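PDB 2OH1: acetyltransferase, GNAT family from Listeria monocytogenes str. 4b, which probably transfers an acetyl group from acetyl-coenzyme A to an acceptor substrate whose identity is not established. Local coordinates for residues Ile49-Asp54 with Ser88-Asp93; Asp93-Leu98 with Ala103-Arg108; Tyr126-Leu131 with Pro138-Asp143; Gln161-Lys166 with Leu171-Leu176. All coordinates share one frame; numbering follows the deposited sequence.

Starting from the N terminus, contact 1 closes the loop that holds strands 67-71 and 77-84, and brings helix 46-51 against the start of helix 89-95. Contact 2 opens at Asp93, where contact 1 ends, and closes a short turn onto strand 103-111. Contact 3 follows helix 120-134 back to strand 139-145. Contact 4 is the C-terminal hairpin. The four loops run in series, and none nests in or crosses another. In space they join up. Trp90 of contact 1 bonds to Asp143 of contact 3. Arg141 of contact 3 bonds to Gln173 of contact 4, and Lys166 returns to Asp93 and Glu96 on helix 89-95.

Contact 1: Ile49-Asp54 with Ser88-Asp93; sequences ILHGFD and SDWDTD
The CA atoms of His51 and Trp90 are the nearest across the two segments, at 9.5 Å, where the end of helix 46-51 passes the start of helix 89-95. Side chains fill this gap. Trp90 holds CG anti to its backbone N (chi1 167°), which sends the indole outward from helix 89-95 toward the other segment. His51 comes in at about a right angle. His51 CE1 lies over one face of the five-membered ring, 3.5 Å from Trp90 NE1. The ring planes stand at 83°, and the centroids of the His51 ring and the five-membered ring of Trp90 are 4.8 Å apart. This is a T-shaped stack in which His51 gives the edge and Trp90 the face. Leu50 CD2 sits on the same indole face. Leu50 CD2 is 3.9 Å from the centroid of the Trp90 six-membered ring, a CH-pi contact, and 3.5 Å from Trp90 CH2. The contact lies at the surface of the acetyltransferase fold and links two helices from separate connections of the sheet. Trp90 NE1 does not use the histidine as its acceptor. It bonds to Asp143 OD2 on strand 139-145, which helps fix the turn of the indole. Helix 89-95 begins with a capping box: Asp91 N gives to Ser88 OG at 3.1 Å, and Ser88 N gives to Asp91 OD2 at 2.9 Å. Asp91 OD2 also accepts from His107 NE2.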
# COMPACT_ATOMS: atom_id res chain seq x y z
N ILE A 49 3.37 12.12 -9.08
CA ILE A 49 3.93 13.47 -8.92
C ILE A 49 3.25 14.11 -7.69
O ILE A 49 3.93 14.84 -6.96
CB ILE A 49 3.69 14.37 -10.16
CG1 ILE A 49 4.34 13.75 -11.41
CG2 ILE A 49 4.17 15.83 -9.96
CD1 ILE A 49 3.95 14.48 -12.71
N LEU A 50 1.97 13.86 -7.44
CA LEU A 50 1.32 14.44 -6.29
C LEU A 50 1.74 13.72 -5.01
O LEU A 50 2.19 14.35 -4.06
CB LEU A 50 -0.21 14.35 -6.42
CG LEU A 50 -1.04 15.02 -5.32
CD1 LEU A 50 -0.91 16.54 -5.44
CD2 LEU A 50 -2.46 14.45 -5.30
N HIS A 51 1.64 12.39 -4.98
CA HIS A 51 1.80 11.64 -3.73
C HIS A 51 3.25 11.46 -3.35
O HIS A 51 3.57 11.45 -2.15
CB HIS A 51 1.11 10.29 -3.83
CG HIS A 51 -0.36 10.40 -3.76
ND1 HIS A 51 -1.02 11.08 -2.75
CD2 HIS A 51 -1.31 9.97 -4.61
CE1 HIS A 51 -2.31 11.07 -3.01
NE2 HIS A 51 -2.52 10.37 -4.11
N GLY A 52 4.14 11.25 -4.32
CA GLY A 52 5.51 10.90 -4.04
C GLY A 52 5.66 9.60 -3.22
O GLY A 52 4.75 8.74 -3.13
N PHE A 53 6.81 9.51 -2.57
CA PHE A 53 7.16 8.45 -1.65
C PHE A 53 7.60 9.05 -0.37
O PHE A 53 8.35 10.02 -0.37
CB PHE A 53 8.32 7.63 -2.20
CG PHE A 53 7.91 6.76 -3.37
CD1 PHE A 53 7.70 7.36 -4.60
CD2 PHE A 53 7.74 5.40 -3.27
CE1 PHE A 53 7.28 6.63 -5.68
CE2 PHE A 53 7.30 4.66 -4.34
CZ PHE A 53 7.11 5.26 -5.58
N ASP A 54 7.14 8.52 0.76
CA ASP A 54 7.33 9.20 2.06
C ASP A 54 8.69 9.11 2.70
O ASP A 54 8.89 8.61 3.78
CB ASP A 54 6.23 8.78 3.03
CG ASP A 54 6.02 9.77 4.17
OD1 ASP A 54 6.65 10.86 4.17
OD2 ASP A 54 5.19 9.44 5.06
N SER A 88 -4.73 10.31 6.48
CA SER A 88 -3.93 11.54 6.27
C SER A 88 -4.88 12.70 5.97
O SER A 88 -6.14 12.55 5.84
CB SER A 88 -2.96 11.35 5.14
OG SER A 88 -3.64 11.61 3.89
N ASP A 89 -4.33 13.91 5.82
CA ASP A 89 -5.16 15.08 5.48
C ASP A 89 -5.80 14.93 4.07
O ASP A 89 -6.91 15.44 3.81
CB ASP A 89 -4.30 16.37 5.56
CG ASP A 89 -3.68 16.60 6.95
OD1 ASP A 89 -4.36 16.24 7.96
OD2 ASP A 89 -2.53 17.14 7.03
N TRP A 90 -5.09 14.25 3.17
CA TRP A 90 -5.57 13.99 1.82
C TRP A 90 -6.71 12.96 1.89
O TRP A 90 -7.75 13.15 1.27
CB TRP A 90 -4.43 13.42 0.99
CG TRP A 90 -4.86 12.83 -0.31
CD1 TRP A 90 -5.14 11.53 -0.57
CD2 TRP A 90 -5.15 13.54 -1.53
NE1 TRP A 90 -5.57 11.37 -1.85
CE2 TRP A 90 -5.57 12.59 -2.47
CE3 TRP A 90 -5.08 14.87 -1.90
CZ2 TRP A 90 -5.85 12.91 -3.77
CZ3 TRP A 90 -5.43 15.20 -3.22
CH2 TRP A 90 -5.77 14.23 -4.12
N ASP A 91 -6.49 11.87 2.64
CA ASP A 91 -7.53 10.82 2.78
C ASP A 91 -8.79 11.45 3.29
O ASP A 91 -9.91 11.23 2.83
CB ASP A 91 -7.10 9.69 3.73
CG ASP A 91 -5.88 8.96 3.28
OD1 ASP A 91 -5.80 8.67 2.06
OD2 ASP A 91 -4.99 8.59 4.11
N THR A 92 -8.65 12.33 4.29
CA THR A 92 -9.83 12.93 4.89
C THR A 92 -10.56 13.82 3.90
O THR A 92 -11.77 13.77 3.85
CB THR A 92 -9.43 13.77 6.11
OG1 THR A 92 -9.03 12.89 7.17
CG2 THR A 92 -10.57 14.71 6.55
N ASP A 93 -9.83 14.61 3.11
CA ASP A 93 -10.46 15.46 2.09
C ASP A 93 -11.15 14.62 1.00
O ASP A 93 -12.32 14.84 0.65
CB ASP A 93 -9.39 16.39 1.43
CG ASP A 93 -9.97 17.34 0.47
OD1 ASP A 93 -10.57 18.30 0.99
OD2 ASP A 93 -9.87 17.15 -0.75

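Contact 2: Asp93-Leu98 with Ala103-Arg108; sequences DLWEDL and AYYLHR
Trp95 and Tyr105 meet with like first torsions. Each has CG anti to its own carbonyl carbon, with chi1 -76° for Trp95 and -66° for Tyr105. From helix and strand the two side chains then slide past each other in opposite directions. The CA atoms of Trp95 and Tyr105 are 10.7 Å apart, and the two rings meet between them. Tyr105 CE2 rests over one face of the indole, toward the rim of the pyrrole part. Tyr105 CE2 is 3.6 Å from Trp95 CD1 and 3.7 Å from Trp95 NE1. Seen from the tyrosine, the indole atoms lie at the ring edge, near its plane. The planes make 70°, and the centroids of the Tyr105 ring and the five-membered ring of Trp95 are 5.2 Å apart. This is an edge-to-face pair, with Tyr105 giving the edge. Leu98 CD1 lies at the edge of the indole, in its plane. The polar end of Tyr105 goes elsewhere: OH hydrogen-bonds with Arg141 NH1, which is also bonded to Leu98 O and so links the turn after helix 89-95 to the strand. Trp95 also packs on Leu171 and Gln173 of strand 169-175. Further along strand 103-111, His107 and Arg108 both face Ile82 in a classic beta bulge, consistent with the bulged central strand seen near the acetyl-coenzyme A site of GNAT enzymes.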
# COMPACT_ATOMS: atom_id res chain seq x y z
N ASP A 93 -9.83 14.61 3.11
CA ASP A 93 -10.46 15.46 2.09
C ASP A 93 -11.15 14.62 1.00
O ASP A 93 -12.32 14.84 0.65
CB ASP A 93 -9.39 16.39 1.43
CG ASP A 93 -9.97 17.34 0.47
OD1 ASP A 93 -10.57 18.30 0.99
OD2 ASP A 93 -9.87 17.15 -0.75
N LEU A 94 -10.46 13.58 0.54
CA LEU A 94 -10.94 12.77 -0.54
C LEU A 94 -12.23 12.00 -0.18
O LEU A 94 -13.14 11.91 -0.98
CB LEU A 94 -9.83 11.83 -1.00
CG LEU A 94 -9.93 11.39 -2.41
CD1 LEU A 94 -9.69 12.54 -3.37
CD2 LEU A 94 -9.03 10.17 -2.63
N TRP A 95 -12.27 11.44 1.03
CA TRP A 95 -13.35 10.53 1.48
C TRP A 95 -14.57 11.26 2.08
O TRP A 95 -15.59 10.65 2.34
CB TRP A 95 -12.76 9.47 2.45
CG TRP A 95 -11.98 8.40 1.68
CD1 TRP A 95 -10.69 8.48 1.26
CD2 TRP A 95 -12.50 7.18 1.14
NE1 TRP A 95 -10.37 7.39 0.52
CE2 TRP A 95 -11.47 6.55 0.44
CE3 TRP A 95 -13.76 6.52 1.23
CZ2 TRP A 95 -11.65 5.31 -0.21
CZ3 TRP A 95 -13.94 5.30 0.58
CH2 TRP A 95 -12.88 4.72 -0.11
N GLU A 96 -14.43 12.57 2.31
CA GLU A 96 -15.55 13.44 2.72
C GLU A 96 -16.23 12.82 3.94
O GLU A 96 -15.54 12.52 4.92
CB GLU A 96 -16.49 13.71 1.54
CG GLU A 96 -15.76 14.42 0.41
CD GLU A 96 -16.67 15.00 -0.67
OE1 GLU A 96 -17.85 14.57 -0.76
OE2 GLU A 96 -16.18 15.90 -1.41
N ASP A 97 -17.54 12.61 3.94
CA ASP A 97 -18.18 12.21 5.19
C ASP A 97 -17.94 10.75 5.57
O ASP A 97 -18.37 10.29 6.63
CB ASP A 97 -19.68 12.51 5.13
CG ASP A 97 -19.97 13.99 5.00
OD1 ASP A 97 -19.37 14.79 5.77
OD2 ASP A 97 -20.78 14.36 4.12
N LEU A 98 -17.27 9.99 4.70
CA LEU A 98 -16.81 8.69 5.10
C LEU A 98 -15.53 8.75 5.90
O LEU A 98 -15.19 7.78 6.54
CB LEU A 98 -16.65 7.79 3.87
CG LEU A 98 -17.88 7.44 3.03
CD1 LEU A 98 -17.53 6.31 2.05
CD2 LEU A 98 -19.01 7.05 3.92
N ALA A 103 -10.69 3.39 9.49
CA ALA A 103 -10.22 2.69 8.31
C ALA A 103 -8.71 2.84 8.26
O ALA A 103 -8.18 3.77 8.81
CB ALA A 103 -10.83 3.28 7.04
N TYR A 104 -8.07 1.89 7.60
CA TYR A 104 -6.70 1.99 7.18
C TYR A 104 -6.66 2.37 5.71
O TYR A 104 -7.53 1.95 4.91
CB TYR A 104 -6.01 0.66 7.31
CG TYR A 104 -5.82 0.14 8.74
CD1 TYR A 104 -6.05 0.95 9.87
CD2 TYR A 104 -5.35 -1.17 8.94
CE1 TYR A 104 -5.77 0.47 11.16
CE2 TYR A 104 -5.14 -1.64 10.22
CZ TYR A 104 -5.34 -0.83 11.29
OH TYR A 104 -5.14 -1.32 12.57
N TYR A 105 -5.68 3.19 5.35
CA TYR A 105 -5.54 3.72 4.01
C TYR A 105 -4.21 3.20 3.46
O TYR A 105 -3.17 3.38 4.05
CB TYR A 105 -5.57 5.26 3.99
CG TYR A 105 -6.93 5.77 4.41
CD1 TYR A 105 -7.26 5.82 5.75
CD2 TYR A 105 -7.91 6.07 3.48
CE1 TYR A 105 -8.56 6.21 6.17
CE2 TYR A 105 -9.19 6.49 3.88
CZ TYR A 105 -9.52 6.55 5.20
OH TYR A 105 -10.80 6.94 5.58
N LEU A 106 -4.26 2.48 2.35
CA LEU A 106 -3.05 1.94 1.77
C LEU A 106 -2.47 2.96 0.81
O LEU A 106 -3.02 3.12 -0.30
CB LEU A 106 -3.34 0.62 1.01
CG LEU A 106 -4.04 -0.49 1.80
CD1 LEU A 106 -4.06 -1.83 1.02
CD2 LEU A 106 -3.42 -0.67 3.17
N HIS A 107 -1.32 3.56 1.18
CA HIS A 107 -0.66 4.59 0.40
C HIS A 107 0.30 4.13 -0.65
O HIS A 107 0.34 4.73 -1.74
CB HIS A 107 0.03 5.54 1.30
CG HIS A 107 -0.91 6.48 1.99
ND1 HIS A 107 -0.57 7.77 2.30
CD2 HIS A 107 -2.20 6.32 2.41
CE1 HIS A 107 -1.60 8.37 2.85
NE2 HIS A 107 -2.61 7.53 2.94
N ARG A 108 1.15 3.16 -0.37
CA ARG A 108 2.11 2.69 -1.35
C ARG A 108 2.38 1.20 -1.18
O ARG A 108 2.63 0.71 -0.06
CB ARG A 108 3.40 3.45 -1.22
CG ARG A 108 4.37 3.40 -2.31
CD ARG A 108 3.82 3.85 -3.64
NE ARG A 108 3.77 5.30 -3.87
CZ ARG A 108 3.57 5.82 -5.08
NH1 ARG A 108 3.41 4.98 -6.09
NH2 ARG A 108 3.53 7.15 -5.33

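Contact 3: Tyr126-Leu131 with Pro138-Asp143; sequences YFAEKL and PFIRLD
Ile140 carries this contact, and its CB points from strand 139-145 toward Ala128 and Glu129 on the helix. At CB the chain forks. CG2 takes the position anti to the backbone N and leads to Leu106 on the neighbouring strand 103-111, which packs against Ala128 as well. CG1 goes toward the helix and meets Glu129 at two points. Ile140 CG1 lies 4.1 Å from Glu129 CA and 4.1 Å from Glu129 CG. The next bond turns (chi2 -53°) and carries CD1 to the helix backbone. There Ile140 CD1 comes 3.6 Å from Ala128 O and 4.0 Å from Ala128 C. The methyl of Ala128 is a looser neighbour, with Ala128 CB 4.5 Å from Ile140 CD1. The CA atoms of Glu129 and Ile140 are 6.6 Å apart, and the helix meets the strand partly through its backbone. The two segments belong to the beta-alpha-beta unit made by strand 103-111, helix 120-134 and strand 139-145. The strands are parallel neighbours, and the helix packs on one face of the sheet. In GNAT enzymes the start of the corresponding helix usually binds the pyrophosphate of coenzyme A. This contact uses a later part of the helix. Glu129 crosses Ile140 at about a right angle and presents its aliphatic CG. Its chain is extended beyond CG, and the carboxylate reaches Lys174, where Glu129 OE2 forms a salt bridge with Lys174 NZ. Leu176 touches both Glu129 and Ile140.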
# COMPACT_ATOMS: atom_id res chain seq x y z
N TYR A 126 -3.68 -8.34 1.64
CA TYR A 126 -4.31 -9.32 2.52
C TYR A 126 -3.76 -9.22 3.95
O TYR A 126 -4.49 -9.39 4.95
CB TYR A 126 -4.10 -10.71 1.98
CG TYR A 126 -4.78 -11.78 2.80
CD1 TYR A 126 -6.17 -11.81 2.92
CD2 TYR A 126 -4.04 -12.75 3.48
CE1 TYR A 126 -6.81 -12.79 3.68
CE2 TYR A 126 -4.67 -13.74 4.23
CZ TYR A 126 -6.05 -13.74 4.33
OH TYR A 126 -6.68 -14.71 5.10
N PHE A 127 -2.45 -8.98 4.08
CA PHE A 127 -1.87 -8.78 5.39
C PHE A 127 -2.49 -7.54 6.12
O PHE A 127 -2.79 -7.59 7.31
CB PHE A 127 -0.33 -8.70 5.28
CG PHE A 127 0.33 -8.39 6.54
CD1 PHE A 127 0.57 -9.39 7.47
CD2 PHE A 127 0.67 -7.08 6.85
CE1 PHE A 127 1.19 -9.07 8.69
CE2 PHE A 127 1.30 -6.77 8.04
CZ PHE A 127 1.56 -7.74 8.96
N ALA A 128 -2.69 -6.46 5.37
CA ALA A 128 -3.32 -5.25 5.91
C ALA A 128 -4.77 -5.59 6.37
O ALA A 128 -5.22 -5.07 7.41
CB ALA A 128 -3.30 -4.08 4.88
N GLU A 129 -5.49 -6.35 5.55
CA GLU A 129 -6.84 -6.82 5.88
C GLU A 129 -6.82 -7.56 7.20
O GLU A 129 -7.62 -7.26 8.10
CB GLU A 129 -7.41 -7.71 4.78
CG GLU A 129 -7.60 -7.00 3.43
CD GLU A 129 -8.02 -7.97 2.32
OE1 GLU A 129 -8.79 -8.90 2.60
OE2 GLU A 129 -7.61 -7.76 1.15
N LYS A 130 -5.89 -8.50 7.34
CA LYS A 130 -5.73 -9.27 8.61
C LYS A 130 -5.41 -8.38 9.80
O LYS A 130 -6.01 -8.56 10.85
CB LYS A 130 -4.68 -10.36 8.45
CG LYS A 130 -5.16 -11.49 7.61
CD LYS A 130 -4.01 -12.50 7.26
CE LYS A 130 -4.52 -13.94 7.21
N LEU A 131 -4.55 -7.39 9.63
CA LEU A 131 -4.24 -6.45 10.65
C LEU A 131 -5.50 -5.65 11.06
O LEU A 131 -5.80 -5.47 12.24
CB LEU A 131 -3.10 -5.51 10.22
CG LEU A 131 -2.72 -4.42 11.20
CD1 LEU A 131 -2.19 -5.06 12.50
CD2 LEU A 131 -1.72 -3.42 10.62
N PRO A 138 -13.06 -1.47 10.46
CA PRO A 138 -14.04 -2.03 9.52
C PRO A 138 -13.72 -1.97 8.01
O PRO A 138 -14.35 -2.69 7.25
CB PRO A 138 -15.30 -1.19 9.80
CG PRO A 138 -14.80 0.08 10.36
CD PRO A 138 -13.56 -0.23 11.11
N PHE A 139 -12.75 -1.13 7.60
CA PHE A 139 -12.46 -0.94 6.19
C PHE A 139 -10.96 -0.79 5.93
O PHE A 139 -10.23 -0.20 6.75
CB PHE A 139 -13.09 0.34 5.64
CG PHE A 139 -14.58 0.45 5.83
CD1 PHE A 139 -15.44 -0.26 5.02
CD2 PHE A 139 -15.10 1.28 6.81
CE1 PHE A 139 -16.83 -0.16 5.20
CE2 PHE A 139 -16.48 1.39 6.97
CZ PHE A 139 -17.32 0.67 6.17
N ILE A 140 -10.53 -1.29 4.78
CA ILE A 140 -9.26 -0.90 4.17
C ILE A 140 -9.68 -0.07 2.94
O ILE A 140 -10.59 -0.47 2.19
CB ILE A 140 -8.38 -2.10 3.64
CG1 ILE A 140 -8.02 -3.12 4.70
CG2 ILE A 140 -7.09 -1.59 2.93
CD1 ILE A 140 -7.38 -2.53 5.96
N ARG A 141 -9.00 1.06 2.75
CA ARG A 141 -9.33 2.04 1.70
C ARG A 141 -8.13 2.41 0.91
O ARG A 141 -7.00 2.38 1.40
CB ARG A 141 -9.96 3.29 2.31
CG ARG A 141 -11.38 2.97 2.86
CD ARG A 141 -11.96 4.17 3.56
NE ARG A 141 -13.37 3.95 3.87
CZ ARG A 141 -14.07 4.70 4.67
NH1 ARG A 141 -13.50 5.69 5.34
NH2 ARG A 141 -15.36 4.40 4.86
N LEU A 142 -8.39 2.76 -0.34
CA LEU A 142 -7.33 3.31 -1.17
C LEU A 142 -7.94 4.12 -2.32
O LEU A 142 -9.13 4.10 -2.54
CB LEU A 142 -6.42 2.23 -1.69
CG LEU A 142 -7.13 1.21 -2.56
CD1 LEU A 142 -7.21 1.68 -4.04
CD2 LEU A 142 -6.50 -0.16 -2.42
N ASP A 143 -7.08 4.93 -2.96
CA ASP A 143 -7.49 5.71 -4.13
C ASP A 143 -6.60 5.35 -5.32
O ASP A 143 -5.50 4.84 -5.16
CB ASP A 143 -7.49 7.19 -3.77
CG ASP A 143 -6.14 7.73 -3.31
OD1 ASP A 143 -5.12 7.61 -4.04
OD2 ASP A 143 -6.06 8.38 -2.21

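Contact 4: Gln161-Lys166 with Leu171-Leu176; sequences QFSGKK and LYQKEL
The Phe162 ring has Tyr172 CE1 at its edge, near the ring plane, and Gly164 N over the centre of one face, 3.7 Å above it. Tyr170 adds an edge-to-face ring contact. Phe162 and Tyr172 form a non-hydrogen-bonded pair of the antiparallel hairpin made by strands 161-166 and 169-175, which closes one border of the sheet. Tyr172 CD1 lies 3.7 Å from Phe162 CA, so its ring leans on the backbone of the edge strand. Its OH bonds to Asn152 OD1. Gln161 and Gln173 form a hydrogen-bonded pair: Gln161 N gives to Gln173 O at 2.8 Å, and Gln173 N returns a bond to Gln161 O. Further on, Ser163 N gives to Leu171 O at 2.7 Å, while Leu171 N gives to Gly164 O at 2.9 Å. At phi 135° and psi -168° a CB on Gly164 would be pressed against the carbonyl O of Ser163. In the conformer given, Leu171 CD1 lies 3.9 Å from Lys166 N. Gln173 OE1 bonds to Arg141 NE. The carbonyl of Gln161 is gripped twice. Gln173 N comes from one face of its plane. Ser163 OG reaches Gln161 O at 3.0 Å from the opposite face, well above the carbonyl plane. The same Ser163 OG rests 3.5 Å from Gln173 CG.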
# COMPACT_ATOMS: atom_id res chain seq x y z
N GLN A 161 -14.34 -2.65 -3.43
CA GLN A 161 -15.56 -2.03 -3.97
C GLN A 161 -15.32 -0.58 -4.34
O GLN A 161 -14.89 0.24 -3.55
CB GLN A 161 -16.74 -2.12 -2.99
CG GLN A 161 -18.06 -1.51 -3.52
CD GLN A 161 -18.53 -2.10 -4.86
OE1 GLN A 161 -18.78 -1.36 -5.82
NE2 GLN A 161 -18.65 -3.41 -4.92
N PHE A 162 -15.65 -0.26 -5.59
CA PHE A 162 -15.70 1.08 -6.04
C PHE A 162 -16.71 1.92 -5.24
O PHE A 162 -17.87 1.52 -5.05
CB PHE A 162 -16.13 1.09 -7.51
CG PHE A 162 -16.33 2.47 -8.05
CD1 PHE A 162 -15.24 3.35 -8.20
CD2 PHE A 162 -17.60 2.93 -8.43
CE1 PHE A 162 -15.43 4.61 -8.71
CE2 PHE A 162 -17.75 4.22 -8.94
CZ PHE A 162 -16.68 5.05 -9.08
N SER A 163 -16.21 3.03 -4.73
CA SER A 163 -16.94 3.87 -3.77
C SER A 163 -17.08 5.32 -4.16
O SER A 163 -17.64 6.10 -3.38
CB SER A 163 -16.25 3.78 -2.40
OG SER A 163 -16.29 2.43 -1.97
N GLY A 164 -16.66 5.71 -5.34
CA GLY A 164 -16.89 7.07 -5.85
C GLY A 164 -15.66 7.66 -6.47
O GLY A 164 -14.67 6.96 -6.70
N LYS A 165 -15.70 8.97 -6.72
CA LYS A 165 -14.62 9.62 -7.45
C LYS A 165 -14.45 11.05 -6.96
O LYS A 165 -15.46 11.69 -6.59
CB LYS A 165 -14.87 9.58 -8.96
CG LYS A 165 -15.85 10.57 -9.45
CD LYS A 165 -16.14 10.43 -10.96
CE LYS A 165 -14.94 10.75 -11.82
NZ LYS A 165 -15.42 11.17 -13.19
N LYS A 166 -13.21 11.51 -6.90
CA LYS A 166 -12.94 12.90 -6.51
C LYS A 166 -11.54 13.26 -6.94
O LYS A 166 -10.61 12.44 -6.85
CB LYS A 166 -13.11 13.11 -5.03
CG LYS A 166 -12.88 14.57 -4.58
CD LYS A 166 -13.33 14.83 -3.18
CE LYS A 166 -12.98 16.24 -2.71
NZ LYS A 166 -13.43 16.49 -1.31
N LEU A 171 -12.18 5.94 -5.75
CA LEU A 171 -12.06 5.52 -4.37
C LEU A 171 -12.58 4.08 -4.23
O LEU A 171 -13.66 3.77 -4.71
CB LEU A 171 -12.89 6.45 -3.47
CG LEU A 171 -12.33 7.83 -3.13
CD1 LEU A 171 -12.07 8.73 -4.36
CD2 LEU A 171 -13.26 8.49 -2.15
N TYR A 172 -11.82 3.26 -3.49
CA TYR A 172 -12.13 1.84 -3.30
C TYR A 172 -12.06 1.51 -1.83
O TYR A 172 -11.19 1.97 -1.11
CB TYR A 172 -11.12 0.96 -4.03
CG TYR A 172 -11.20 1.09 -5.54
CD1 TYR A 172 -12.05 0.31 -6.28
CD2 TYR A 172 -10.35 1.96 -6.23
CE1 TYR A 172 -12.13 0.43 -7.66
CE2 TYR A 172 -10.43 2.09 -7.60
CZ TYR A 172 -11.31 1.32 -8.31
OH TYR A 172 -11.36 1.40 -9.68
N GLN A 173 -12.94 0.63 -1.40
CA GLN A 173 -12.87 0.09 -0.04
C GLN A 173 -13.26 -1.35 0.02
O GLN A 173 -14.03 -1.83 -0.79
CB GLN A 173 -13.70 0.91 0.93
CG GLN A 173 -15.15 0.78 0.87
CD GLN A 173 -15.92 1.59 1.96
OE1 GLN A 173 -15.39 2.40 2.72
NE2 GLN A 173 -17.22 1.40 1.97
N LYS A 174 -12.66 -2.00 1.00
CA LYS A 174 -12.98 -3.38 1.27
C LYS A 174 -13.48 -3.45 2.71
O LYS A 174 -12.76 -3.07 3.63
CB LYS A 174 -11.78 -4.26 1.04
CG LYS A 174 -12.12 -5.72 1.15
CD LYS A 174 -10.97 -6.67 1.05
CE LYS A 174 -10.50 -6.88 -0.32
NZ LYS A 174 -9.85 -8.23 -0.46
N GLU A 175 -14.66 -4.00 2.92
CA GLU A 175 -15.16 -4.16 4.26
C GLU A 175 -14.49 -5.38 4.88
O GLU A 175 -14.34 -6.43 4.24
CB GLU A 175 -16.68 -4.27 4.25
CG GLU A 175 -17.32 -3.90 5.61
CD GLU A 175 -18.83 -3.54 5.52
OE1 GLU A 175 -19.43 -3.81 4.45
OE2 GLU A 175 -19.38 -3.02 6.52
N LEU A 176 -14.06 -5.28 6.13
CA LEU A 176 -13.35 -6.34 6.79
C LEU A 176 -14.28 -7.03 7.77
O LEU A 176 -14.66 -6.42 8.76
CB LEU A 176 -12.21 -5.76 7.56
CG LEU A 176 -11.16 -5.01 6.73
CD1 LEU A 176 -9.99 -4.46 7.58
CD2 LEU A 176 -10.63 -5.95 5.66